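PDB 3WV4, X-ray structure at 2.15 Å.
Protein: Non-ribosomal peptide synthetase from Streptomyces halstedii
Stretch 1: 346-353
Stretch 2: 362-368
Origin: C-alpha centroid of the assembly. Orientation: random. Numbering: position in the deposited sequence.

Stretch 1 346-353: KRISIMPP
Stretch 2, residues 362-368: SVGLPLP

Two segments of one chain, 346-353 and 362-368, meet in a short antiparallel pairing centred on I350 and L365; over the longer touching parts their end-to-end directions lie 112° apart, and together they bury 494 Å². K346 (phi/psi 65/-61; chi1 to chi4 t, p, t, t) leads its end away and makes no contact. R347 is extended (-154/151; t, t, m, chi4 139°); its end also leads away, but its carbonyl O lies 3.7 Å from L367 CD1 and its CG 4.2 Å from L367 CD2. The CA-to-CB bond of I348 (-111/-49; m, t) points away from the other stretch, and the residue contributes backbone instead: its O accepts a hydrogen bond from L367 N at 3.3 Å, bent to 139° at the hydrogen, and a CA-H...O contact from P366 CA at 3.4 Å.

The strand residues of stretch 1 follow. S349 (-144/151; chi1 p) forms a non-hydrogen-bonded pair with P366, CA to CA 4.3 Å, with diverging side chains; the CA-to-CB bond of P366 (-50/154) points away. S349 OG donates a very short hydrogen bond, 2.4 Å, to V363 O, while S349 CA approaches L365 O at 3.1 Å. V363 itself is -105/21 with chi1 m. I350 (-138/135; m, t) forms the hydrogen-bonded pair with L365 (-106/155; m, t), CA to CA 5.4 Å: I350 N donates to L365 O at 2.9 Å and 159°, and L365 N to I350 O at 2.8 Å and 162°, a nearly straight reciprocal couple. Both side chains lie on the same face of the sheet. I350 CG1 packs 3.7 Å from CD2 of L367 (-63/143; m, t), whose CB leaves sideways but whose end comes nearer.

At M351 (-82/124; t, p, chi3 94°) the backbones close to 3.6 Å between its CA and that of G364. Glycine permits this: at G364 (96/-162) a CB would point toward stretch 1 and fall 2.2 Å from both I350 C and M351 N, and would also jam against the preceding carbonyl O. G364 CA instead sits 3.5 Å from I350 O in a CA-H...O contact. M351 CE reaches S362 CB at 3.5 Å; S362 (-88/152; chi1 t) accepts a hydrogen bond at OG from G364 N, 2.9 Å and 158°. P352 (-61/139), C-gamma exo, sets its CG 3.8 Å from L365 CD1, an apolar contact. P353 (-49/-45) and P368 (-56/136), both C-gamma exo, lie beyond reach.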

# COMPACT_ATOMS: atom_id res chain seq x y z
N LYS A 346 -5.10 0.27 -7.59
CA LYS A 346 -4.16 -0.54 -6.81
C LYS A 346 -3.50 -1.62 -7.58
O LYS A 346 -2.26 -1.66 -7.64
CB LYS A 346 -4.79 -1.09 -5.54
CG LYS A 346 -3.88 -1.97 -4.73
CD LYS A 346 -2.43 -1.53 -4.53
CE LYS A 346 -1.66 -2.59 -3.73
NZ LYS A 346 -0.24 -2.26 -3.36
N ARG A 347 -4.28 -2.57 -8.13
CA ARG A 347 -3.70 -3.70 -8.80
C ARG A 347 -4.66 -4.27 -9.83
O ARG A 347 -5.89 -4.16 -9.70
CB ARG A 347 -3.21 -4.75 -7.79
CG ARG A 347 -2.36 -5.81 -8.40
CD ARG A 347 -1.49 -6.59 -7.43
NE ARG A 347 -0.47 -5.73 -6.86
CZ ARG A 347 -0.09 -5.76 -5.59
NH1 ARG A 347 -0.61 -6.67 -4.75
NH2 ARG A 347 0.88 -4.96 -5.16
N ILE A 348 -4.10 -4.84 -10.86
CA ILE A 348 -4.91 -5.29 -11.99
C ILE A 348 -4.98 -6.78 -12.12
O ILE A 348 -6.08 -7.34 -12.35
CB ILE A 348 -4.36 -4.70 -13.31
CG1 ILE A 348 -4.66 -3.21 -13.20
CG2 ILE A 348 -5.05 -5.34 -14.51
CD1 ILE A 348 -4.06 -2.26 -14.21
N SER A 349 -3.82 -7.42 -12.06
CA SER A 349 -3.75 -8.85 -12.29
C SER A 349 -2.72 -9.43 -11.38
O SER A 349 -1.73 -8.74 -10.97
CB SER A 349 -3.37 -9.18 -13.72
OG SER A 349 -2.00 -8.79 -13.99
N ILE A 350 -2.96 -10.69 -11.02
CA ILE A 350 -2.02 -11.50 -10.25
C ILE A 350 -1.98 -12.91 -10.83
O ILE A 350 -3.00 -13.43 -11.18
CB ILE A 350 -2.41 -11.59 -8.75
CG1 ILE A 350 -2.41 -10.22 -8.12
CG2 ILE A 350 -1.47 -12.54 -8.02
CD1 ILE A 350 -2.82 -10.26 -6.63
N MET A 351 -0.79 -13.45 -11.01
CA MET A 351 -0.63 -14.81 -11.41
C MET A 351 -0.77 -15.63 -10.17
O MET A 351 -0.03 -15.47 -9.20
CB MET A 351 0.75 -15.08 -11.97
CG MET A 351 0.86 -16.46 -12.60
SD MET A 351 -0.34 -16.72 -13.99
CE MET A 351 0.59 -16.30 -15.41
N PRO A 352 -1.70 -16.57 -10.20
CA PRO A 352 -1.84 -17.37 -8.99
C PRO A 352 -0.57 -18.14 -8.64
O PRO A 352 0.01 -18.75 -9.53
CB PRO A 352 -2.98 -18.34 -9.35
CG PRO A 352 -3.83 -17.60 -10.30
CD PRO A 352 -2.87 -16.72 -11.11
N PRO A 353 -0.19 -18.19 -7.33
CA PRO A 353 1.03 -18.85 -6.87
C PRO A 353 1.23 -20.23 -7.40
O PRO A 353 2.36 -20.58 -7.83
CB PRO A 353 0.88 -18.85 -5.36
CG PRO A 353 0.23 -17.58 -5.10
CD PRO A 353 -0.76 -17.36 -6.26
N SER A 362 2.81 -13.93 -19.16
CA SER A 362 1.61 -13.37 -18.59
C SER A 362 1.93 -12.65 -17.30
O SER A 362 2.82 -13.04 -16.57
CB SER A 362 0.53 -14.50 -18.36
OG SER A 362 -0.62 -13.97 -17.72
N VAL A 363 1.12 -11.65 -16.99
CA VAL A 363 1.08 -11.02 -15.68
C VAL A 363 -0.17 -11.45 -14.86
O VAL A 363 -0.64 -10.74 -13.95
CB VAL A 363 1.11 -9.47 -15.79
CG1 VAL A 363 2.49 -9.02 -16.24
CG2 VAL A 363 0.01 -8.94 -16.70
N GLY A 364 -0.73 -12.57 -15.23
CA GLY A 364 -1.77 -13.22 -14.41
C GLY A 364 -3.19 -12.93 -14.77
O GLY A 364 -3.52 -12.45 -15.90
N LEU A 365 -4.07 -13.21 -13.81
CA LEU A 365 -5.52 -13.14 -14.02
C LEU A 365 -6.00 -11.91 -13.31
O LEU A 365 -5.37 -11.48 -12.38
CB LEU A 365 -6.17 -14.36 -13.41
CG LEU A 365 -5.86 -15.67 -14.10
CD1 LEU A 365 -6.22 -16.85 -13.22
CD2 LEU A 365 -6.65 -15.72 -15.41
N PRO A 366 -7.14 -11.33 -13.74
CA PRO A 366 -7.75 -10.22 -13.03
C PRO A 366 -7.90 -10.52 -11.56
O PRO A 366 -7.99 -11.68 -11.18
CB PRO A 366 -9.15 -10.15 -13.59
CG PRO A 366 -9.17 -10.98 -14.82
CD PRO A 366 -8.04 -11.94 -14.74
N LEU A 367 -7.92 -9.49 -10.75
CA LEU A 367 -8.16 -9.65 -9.33
C LEU A 367 -9.56 -10.22 -9.19
O LEU A 367 -10.47 -9.90 -9.99
CB LEU A 367 -8.13 -8.33 -8.63
CG LEU A 367 -6.83 -7.54 -8.41
CD1 LEU A 367 -7.02 -6.61 -7.21
CD2 LEU A 367 -5.62 -8.41 -8.18
N PRO A 368 -9.75 -11.11 -8.22
CA PRO A 368 -11.10 -11.64 -8.06
C PRO A 368 -12.11 -10.50 -7.88
O PRO A 368 -11.86 -9.60 -7.06
CB PRO A 368 -11.00 -12.48 -6.78
CG PRO A 368 -9.58 -12.84 -6.67
CD PRO A 368 -8.76 -11.85 -7.43